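PDB 2QYT: 2-dehydropantoate 2-reductase from Porphyromonas gingivalis, which probably catalyses the NADPH-dependent reduction of 2-dehydropantoate (ketopantoate) to (R)-pantoate, the second step from 3-methyl-2-oxobutanoate in pantothenate biosynthesis. Local coordinates for residues A[234-239]-A[299-304]; A[238-243]-A[292-297]; A[200-205]-A[284-289]. One frame throughout, in Å; residues are numbered along the deposited sequence.

Interaction 1 of 3, residues A[234-239]-A[299-304]; sequences LEEVAE and VDLPMY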
# COMPACT_ATOMS: atom_id res chain seq x y z
N LEU A 234 19.77 -9.07 -1.91
CA LEU A 234 19.80 -7.64 -2.12
C LEU A 234 20.33 -7.29 -3.52
O LEU A 234 19.73 -6.48 -4.24
CB LEU A 234 20.61 -6.97 -1.02
CG LEU A 234 19.96 -6.18 0.15
CD1 LEU A 234 18.44 -6.21 0.25
CD2 LEU A 234 20.60 -6.52 1.52
N GLU A 235 21.42 -7.94 -3.91
CA GLU A 235 22.08 -7.71 -5.20
C GLU A 235 21.21 -8.20 -6.36
O GLU A 235 21.18 -7.57 -7.43
CB GLU A 235 23.44 -8.40 -5.27
CG GLU A 235 24.56 -7.72 -4.46
CD GLU A 235 25.92 -8.41 -4.64
OE1 GLU A 235 26.95 -7.79 -4.27
OE2 GLU A 235 25.97 -9.57 -5.15
N GLU A 236 20.51 -9.31 -6.13
CA GLU A 236 19.66 -9.92 -7.13
C GLU A 236 18.43 -9.06 -7.48
O GLU A 236 18.22 -8.72 -8.66
CB GLU A 236 19.25 -11.33 -6.69
CG GLU A 236 20.24 -12.40 -7.10
CD GLU A 236 19.88 -13.78 -6.61
OE1 GLU A 236 18.72 -13.98 -6.18
OE2 GLU A 236 20.77 -14.67 -6.64
N VAL A 237 17.64 -8.71 -6.46
CA VAL A 237 16.49 -7.82 -6.61
C VAL A 237 16.93 -6.48 -7.20
O VAL A 237 16.22 -5.91 -8.03
CB VAL A 237 15.66 -7.66 -5.25
CG1 VAL A 237 16.29 -6.66 -4.27
CG2 VAL A 237 14.17 -7.31 -5.53
N ALA A 238 18.10 -6.00 -6.79
CA ALA A 238 18.64 -4.72 -7.29
C ALA A 238 19.02 -4.82 -8.75
O ALA A 238 18.70 -3.91 -9.53
CB ALA A 238 19.80 -4.25 -6.46
N GLU A 239 19.68 -5.93 -9.12
CA GLU A 239 20.00 -6.25 -10.51
C GLU A 239 18.74 -6.35 -11.37
O GLU A 239 18.72 -5.84 -12.49
CB GLU A 239 20.81 -7.56 -10.60
CG GLU A 239 21.47 -7.82 -11.96
CD GLU A 239 22.25 -9.14 -12.00
OE1 GLU A 239 22.25 -9.90 -10.99
OE2 GLU A 239 22.87 -9.41 -13.06
N VAL A 299 17.87 -12.33 -16.74
CA VAL A 299 18.79 -12.16 -15.60
C VAL A 299 18.80 -13.40 -14.69
O VAL A 299 17.76 -13.83 -14.17
CB VAL A 299 18.45 -10.90 -14.74
CG1 VAL A 299 19.55 -10.62 -13.75
CG2 VAL A 299 18.22 -9.67 -15.61
N ASP A 300 19.99 -13.98 -14.49
CA ASP A 300 20.11 -15.10 -13.57
C ASP A 300 20.06 -14.63 -12.12
O ASP A 300 20.82 -13.74 -11.72
CB ASP A 300 21.38 -15.92 -13.84
CG ASP A 300 21.27 -17.36 -13.32
OD1 ASP A 300 22.30 -18.11 -13.39
OD2 ASP A 300 20.16 -17.75 -12.85
N LEU A 301 19.15 -15.20 -11.34
CA LEU A 301 19.04 -14.91 -9.91
C LEU A 301 18.99 -16.22 -9.16
O LEU A 301 17.90 -16.68 -8.80
CB LEU A 301 17.79 -14.08 -9.57
CG LEU A 301 17.36 -12.86 -10.39
CD1 LEU A 301 16.08 -12.31 -9.79
CD2 LEU A 301 18.43 -11.77 -10.42
N PRO A 302 20.17 -16.85 -8.93
CA PRO A 302 20.24 -18.16 -8.30
C PRO A 302 19.67 -18.24 -6.87
O PRO A 302 18.98 -19.20 -6.56
CB PRO A 302 21.74 -18.50 -8.33
CG PRO A 302 22.43 -17.20 -8.51
CD PRO A 302 21.50 -16.34 -9.31
N MSE A 303 19.97 -17.26 -6.03
CA MSE A 303 19.51 -17.26 -4.63
C MSE A 303 17.99 -17.19 -4.50
O MSE A 303 17.39 -17.95 -3.73
CB MSE A 303 20.14 -16.11 -3.84
CG MSE A 303 20.07 -16.25 -2.31
SE MSE A 303 21.02 -17.82 -1.55
CE MSE A 303 22.80 -17.58 -2.33
N TYR A 304 17.37 -16.26 -5.22
CA TYR A 304 15.91 -16.18 -5.29
C TYR A 304 15.30 -17.48 -5.82
O TYR A 304 14.31 -17.95 -5.27
CB TYR A 304 15.47 -15.01 -6.16
CG TYR A 304 15.11 -13.78 -5.37
CD1 TYR A 304 16.04 -12.78 -5.13
CD2 TYR A 304 13.81 -13.61 -4.87
CE1 TYR A 304 15.71 -11.64 -4.40
CE2 TYR A 304 13.46 -12.47 -4.13
CZ TYR A 304 14.41 -11.49 -3.91
OH TYR A 304 14.07 -10.37 -3.20

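Interaction 2 of 3, residues A[238-243]-A[292-297]; sequences AELFRA and REAEAL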
# COMPACT_ATOMS: atom_id res chain seq x y z
N ALA A 238 18.10 -6.00 -6.79
CA ALA A 238 18.64 -4.72 -7.29
C ALA A 238 19.02 -4.82 -8.75
O ALA A 238 18.70 -3.91 -9.53
CB ALA A 238 19.80 -4.25 -6.46
N GLU A 239 19.68 -5.93 -9.12
CA GLU A 239 20.00 -6.25 -10.51
C GLU A 239 18.74 -6.35 -11.37
O GLU A 239 18.72 -5.84 -12.49
CB GLU A 239 20.81 -7.56 -10.60
CG GLU A 239 21.47 -7.82 -11.96
CD GLU A 239 22.25 -9.14 -12.00
OE1 GLU A 239 22.25 -9.90 -10.99
OE2 GLU A 239 22.87 -9.41 -13.06
N LEU A 240 17.71 -7.02 -10.84
CA LEU A 240 16.42 -7.17 -11.53
C LEU A 240 15.86 -5.80 -11.92
O LEU A 240 15.56 -5.54 -13.09
CB LEU A 240 15.38 -7.91 -10.67
CG LEU A 240 13.94 -8.06 -11.24
CD1 LEU A 240 13.27 -9.28 -10.69
CD2 LEU A 240 13.04 -6.86 -11.00
N PHE A 241 15.75 -4.93 -10.92
CA PHE A 241 15.18 -3.62 -11.10
C PHE A 241 16.06 -2.74 -11.98
O PHE A 241 15.56 -2.03 -12.86
CB PHE A 241 14.83 -2.98 -9.75
CG PHE A 241 13.54 -3.49 -9.18
CD1 PHE A 241 13.49 -4.68 -8.47
CD2 PHE A 241 12.35 -2.81 -9.40
CE1 PHE A 241 12.29 -5.18 -7.97
CE2 PHE A 241 11.14 -3.30 -8.90
CZ PHE A 241 11.12 -4.49 -8.18
N ARG A 242 17.38 -2.84 -11.76
CA ARG A 242 18.37 -2.16 -12.60
C ARG A 242 18.23 -2.53 -14.08
O ARG A 242 18.61 -1.75 -14.95
CB ARG A 242 19.79 -2.43 -12.10
CG ARG A 242 20.72 -1.25 -12.27
CD ARG A 242 22.09 -1.50 -11.67
NE ARG A 242 22.07 -1.54 -10.21
CZ ARG A 242 22.51 -2.57 -9.48
NH1 ARG A 242 23.00 -3.66 -10.07
NH2 ARG A 242 22.46 -2.50 -8.15
N ALA A 243 17.65 -3.70 -14.34
CA ALA A 243 17.39 -4.15 -15.70
C ALA A 243 16.10 -3.60 -16.31
O ALA A 243 16.12 -3.11 -17.44
CB ALA A 243 17.40 -5.67 -15.76
N ARG A 292 10.15 -14.59 -11.95
CA ARG A 292 9.59 -14.53 -13.27
C ARG A 292 9.98 -13.29 -14.06
O ARG A 292 10.21 -13.36 -15.27
CB ARG A 292 8.09 -14.72 -13.22
CG ARG A 292 7.72 -16.19 -13.13
CD ARG A 292 6.22 -16.39 -13.22
NE ARG A 292 5.75 -17.08 -12.02
CZ ARG A 292 5.41 -16.46 -10.88
NH1 ARG A 292 5.45 -15.13 -10.76
NH2 ARG A 292 5.01 -17.19 -9.86
N GLU A 293 10.07 -12.15 -13.38
CA GLU A 293 10.54 -10.93 -14.02
C GLU A 293 11.97 -11.06 -14.59
O GLU A 293 12.21 -10.68 -15.75
CB GLU A 293 10.39 -9.74 -13.08
CG GLU A 293 10.15 -8.40 -13.75
CD GLU A 293 9.03 -8.47 -14.75
OE1 GLU A 293 7.99 -9.12 -14.46
OE2 GLU A 293 9.21 -7.92 -15.86
N ALA A 294 12.89 -11.64 -13.80
CA ALA A 294 14.25 -11.99 -14.29
C ALA A 294 14.29 -13.00 -15.46
O ALA A 294 15.12 -12.86 -16.37
CB ALA A 294 15.13 -12.47 -13.13
N GLU A 295 13.43 -14.03 -15.44
CA GLU A 295 13.20 -14.86 -16.63
C GLU A 295 13.09 -14.00 -17.89
O GLU A 295 13.67 -14.35 -18.96
CB GLU A 295 11.88 -15.63 -16.52
CG GLU A 295 11.97 -17.18 -16.60
CD GLU A 295 11.09 -17.79 -15.50
OE1 GLU A 295 9.80 -17.70 -15.69
OE2 GLU A 295 11.69 -18.31 -14.42
N ALA A 296 12.32 -12.89 -17.76
CA ALA A 296 11.90 -12.08 -18.90
C ALA A 296 12.95 -11.06 -19.32
O ALA A 296 13.09 -10.76 -20.52
CB ALA A 296 10.58 -11.38 -18.59
N LEU A 297 13.68 -10.52 -18.33
CA LEU A 297 14.77 -9.58 -18.57
C LEU A 297 16.10 -10.31 -18.73
O LEU A 297 17.17 -9.69 -18.67
CB LEU A 297 14.87 -8.60 -17.40
CG LEU A 297 14.04 -7.32 -17.23
CD1 LEU A 297 12.60 -7.42 -17.76
CD2 LEU A 297 14.03 -7.03 -15.77

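Interaction 3 of 3, residues A[200-205]-A[284-289]; sequences KKFMMI and ETLTGY. With SO4 (sulfate ion), chain D.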
# COMPACT_ATOMS: atom_id res chain seq x y z
N LYS A 200 11.73 0.68 -3.83
CA LYS A 200 12.45 0.64 -2.56
C LYS A 200 11.68 -0.16 -1.49
O LYS A 200 12.26 -1.05 -0.86
CB LYS A 200 12.82 2.05 -2.07
CG LYS A 200 13.91 2.10 -1.01
CD LYS A 200 13.93 3.46 -0.29
CE LYS A 200 12.89 3.54 0.85
NZ LYS A 200 12.06 4.79 0.82
N LYS A 201 10.39 0.14 -1.33
CA LYS A 201 9.52 -0.62 -0.43
C LYS A 201 9.48 -2.11 -0.79
O LYS A 201 9.64 -2.97 0.08
CB LYS A 201 8.10 -0.03 -0.44
CG LYS A 201 7.05 -0.83 0.32
CD LYS A 201 6.77 -0.24 1.68
CE LYS A 201 6.25 -1.27 2.67
NZ LYS A 201 4.80 -1.40 2.51
N PHE A 202 9.25 -2.41 -2.07
CA PHE A 202 9.09 -3.80 -2.52
C PHE A 202 10.36 -4.66 -2.36
O PHE A 202 10.29 -5.82 -1.98
CB PHE A 202 8.59 -3.87 -3.98
CG PHE A 202 8.51 -5.28 -4.49
CD1 PHE A 202 7.38 -6.08 -4.21
CD2 PHE A 202 9.57 -5.84 -5.20
CE1 PHE A 202 7.29 -7.39 -4.65
CE2 PHE A 202 9.51 -7.16 -5.63
CZ PHE A 202 8.37 -7.94 -5.36
N MSE A 203 11.52 -4.09 -2.68
CA MSE A 203 12.80 -4.78 -2.55
C MSE A 203 13.06 -5.21 -1.09
O MSE A 203 13.39 -6.37 -0.85
CB MSE A 203 13.93 -3.92 -3.08
CG MSE A 203 13.99 -3.80 -4.59
SE MSE A 203 15.32 -2.46 -5.17
CE MSE A 203 15.23 -1.27 -3.64
N MSE A 204 12.86 -4.28 -0.15
CA MSE A 204 13.00 -4.53 1.28
C MSE A 204 12.12 -5.67 1.78
O MSE A 204 12.56 -6.57 2.49
CB MSE A 204 12.62 -3.27 2.05
CG MSE A 204 13.59 -2.13 1.91
SE MSE A 204 15.28 -2.51 2.79
CE MSE A 204 14.59 -2.83 4.61
N ILE A 205 10.84 -5.61 1.42
CA ILE A 205 9.89 -6.61 1.90
C ILE A 205 10.01 -7.92 1.11
O ILE A 205 9.79 -8.99 1.65
CB ILE A 205 8.45 -6.08 1.91
CG1 ILE A 205 7.48 -7.19 2.32
CG2 ILE A 205 8.08 -5.54 0.57
CD1 ILE A 205 6.03 -6.77 2.41
N GLU A 284 2.03 -14.98 -1.98
CA GLU A 284 3.48 -15.13 -1.94
C GLU A 284 4.10 -14.78 -3.29
O GLU A 284 4.52 -15.65 -4.06
CB GLU A 284 3.87 -16.55 -1.56
CG GLU A 284 5.21 -16.63 -0.86
CD GLU A 284 6.12 -17.66 -1.49
OE1 GLU A 284 6.63 -17.39 -2.60
OE2 GLU A 284 6.33 -18.73 -0.88
N THR A 285 4.11 -13.48 -3.57
CA THR A 285 4.73 -12.94 -4.78
C THR A 285 5.55 -11.69 -4.40
O THR A 285 5.64 -10.67 -5.11
CB THR A 285 3.70 -12.74 -5.91
OG1 THR A 285 2.95 -13.96 -6.08
CG2 THR A 285 4.40 -12.44 -7.20
N LEU A 286 6.14 -11.81 -3.22
CA LEU A 286 7.29 -11.03 -2.85
C LEU A 286 8.49 -11.86 -3.31
O LEU A 286 9.62 -11.42 -3.24
CB LEU A 286 7.27 -10.80 -1.33
CG LEU A 286 5.92 -10.19 -0.90
CD1 LEU A 286 5.52 -10.57 0.52
CD2 LEU A 286 5.91 -8.67 -1.10
N THR A 287 8.20 -13.05 -3.82
CA THR A 287 9.20 -14.02 -4.28
C THR A 287 8.95 -14.42 -5.75
O THR A 287 9.83 -14.23 -6.61
CB THR A 287 9.19 -15.30 -3.39
OG1 THR A 287 8.82 -14.95 -2.05
CG2 THR A 287 10.54 -15.97 -3.40
N GLY A 288 7.76 -14.96 -6.03
CA GLY A 288 7.42 -15.44 -7.37
C GLY A 288 7.61 -14.40 -8.46
O GLY A 288 8.12 -14.71 -9.53
N TYR A 289 7.20 -13.17 -8.16
CA TYR A 289 7.29 -12.06 -9.10
C TYR A 289 8.71 -11.89 -9.61
O TYR A 289 8.92 -11.87 -10.84
CB TYR A 289 6.82 -10.74 -8.44
CG TYR A 289 7.10 -9.54 -9.31
CD1 TYR A 289 6.28 -9.24 -10.42
CD2 TYR A 289 8.21 -8.73 -9.07
CE1 TYR A 289 6.56 -8.15 -11.24
CE2 TYR A 289 8.50 -7.64 -9.89
CZ TYR A 289 7.67 -7.35 -10.97
OH TYR A 289 7.96 -6.26 -11.77
S SO4 D . 3.80 -17.68 -7.34
O1 SO4 D . 5.17 -17.18 -7.40
O2 SO4 D . 3.65 -18.66 -6.25
O3 SO4 D . 2.89 -16.54 -7.12
O4 SO4 D . 3.53 -18.36 -8.61

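Interaction 1 of 3, residues A[234-239]-A[299-304]
Glu236 reaches the start of helix 302-309 because its CG leaves the backbone at a chi1 of -87° and the chain then runs extended through CD, carrying the carboxylate to the backbone N-H groups of Met303 and Tyr304. Met303 N donates to Glu236 OE2 at 2.8 Å. Tyr304 N donates to Glu236 OE1, also at 2.8 Å, and its N-H...O angle of 159° makes it the straighter bond. Both oxygens use their syn lone pairs, so the two bonds fix the rotation of the group. These donors lie in the first turn of the helix, just after the N-cap residue Leu301, and a carboxylate placed there probably also gains from the helix dipole and prefers its charged form. Pro302 N has no hydrogen to give, but the proline still packs closely, with its CD 3.2 Å from Glu236 OE2.

Around the carboxylate the packing is tight. Tyr304 brings its ring edge up to it, CD1 standing 3.1 Å from Glu236 OE1, with the ring and carboxylate planes 42° apart. Leu301 slides past in the opposite direction, its CB 3.5 Å from Glu236 OE1. Further along the ring, Val237 CB lies 4.1 Å from Tyr304 CE1. One turn on, the extended chain of Glu239 crosses Val299 obliquely, Glu239 CD being 3.5 Å from Val299 CG1.

Within the C-terminal domain of a ketopantoate reductase, a carboxylate on helix 227-244 thus binds the free N-H groups in the first turn of helix 302-309, joining that helix and the loop leading into it. Tyr304 carries on to helix 194-215, where its OH is hydrogen-bonded to Ser206 OG and its side chain touches Val207 and Thr210, while Leu301 and Val299 rest on Ala294 of helix 288-296.

Interaction 2 of 3, residues A[238-243]-A[292-297]
Leu240 and Ala294 bring helices 227-244 and 288-296 close together, their CA atoms only 6.0 Å apart, and one turn later Ala243 pairs with Leu297 in the same sense. Leu240 makes the contact with one branch: its CG stands anti to the backbone N (chi1 176°), and CD1 comes to 3.8 Å from Glu293 CB and 3.9 Å from Ala294 N, the leucine and glutamate side chains crossing at about a right angle. The other branch turns to its own helix, CD2 lying above one face of the Phe241 ring, offset toward its rim. Glu293 offers only the base of its side chain here; it bends beyond CG, and its carboxylate makes a weak, long ion pair with Lys244.

The second patch lies where helix 288-296 ends. Leu297 CD2 reaches across to Ala243 CB at 3.6 Å and sits 3.4 Å from Leu240 O. Glu293 O accepts from both Ala296 N and Leu297 N, holding this last turn together. The whole is plain apolar helix packing within the C-terminal domain, with no hydrogen bond between the segments.

Beyond it, Phe241 packs on Met199, Phe202 and Met203 of helix 194-215, and Ala238 on Val253 of helix 252-262.

Interaction 3 of 3, residues A[200-205]-A[284-289]
Phe202 and Tyr289 present their rings to each other almost perpendicularly, planes 85° apart and centroids 5.6 Å apart, but the approach is oblique. The closest atoms are at the far end of one ring and the side of the other, Phe202 CZ to Tyr289 CD2 at 3.8 Å. The CG of Phe202 stands anti to the backbone N (chi1 176°), and the ring beyond it lies toward 284-289. At its edge, in the ring plane, lies a carbonyl oxygen: Thr285 O is 3.7 Å from Phe202 CE1.

Leu286 supplies the rest with a single methyl. Its CD2 lies 4.0 Å from Phe202 CE1 and equally 4.0 Å from Ile205 CD1, so it bridges the aromatic ring and the extended arm of the isoleucine, meeting both at a slant. The side-chain contacts are apolar; Tyr289 OH is hydrogen-bonded to Lys244 NZ and the carbonyl Leu286 O to Ser206 OG. On the flank, Thr285 OG1 donates a 2.8 Å hydrogen bond to O3 of a sulfate ion, probably from the crystallisation liquor.

Ala120 touches both Phe202 and Tyr289, and Lys201 NZ is hydrogen-bonded to Asn118 OD1 and Val140 O, so this patch faces the Rossmann-type cofactor domain. It belongs to the helical C-terminal domain of a ketopantoate reductase, consistent with a place beside the cleft between domains where relatives bind substrate and cofactor.

Overall arrangement
All three contacts tie together one helical C-terminal domain, on the same side of the chain's centre. Interactions 1 and 2 share helix 227-244, and their second partners, helices 302-309 and 288-296, are consecutive in the chain; they meet where Val299 N probably bonds Ala294 O and Leu301 packs against Leu240. Interaction 1, partly buried, is the polar one, built on a buried carboxylate. Interaction 2, also partly buried, is a smaller apolar helix pair. Interaction 3 is a surface contact, apolar and aromatic, nearer the cofactor domain. It joins interaction 2 through Phe241 against Phe202, and interaction 1 through Val237 against Met203.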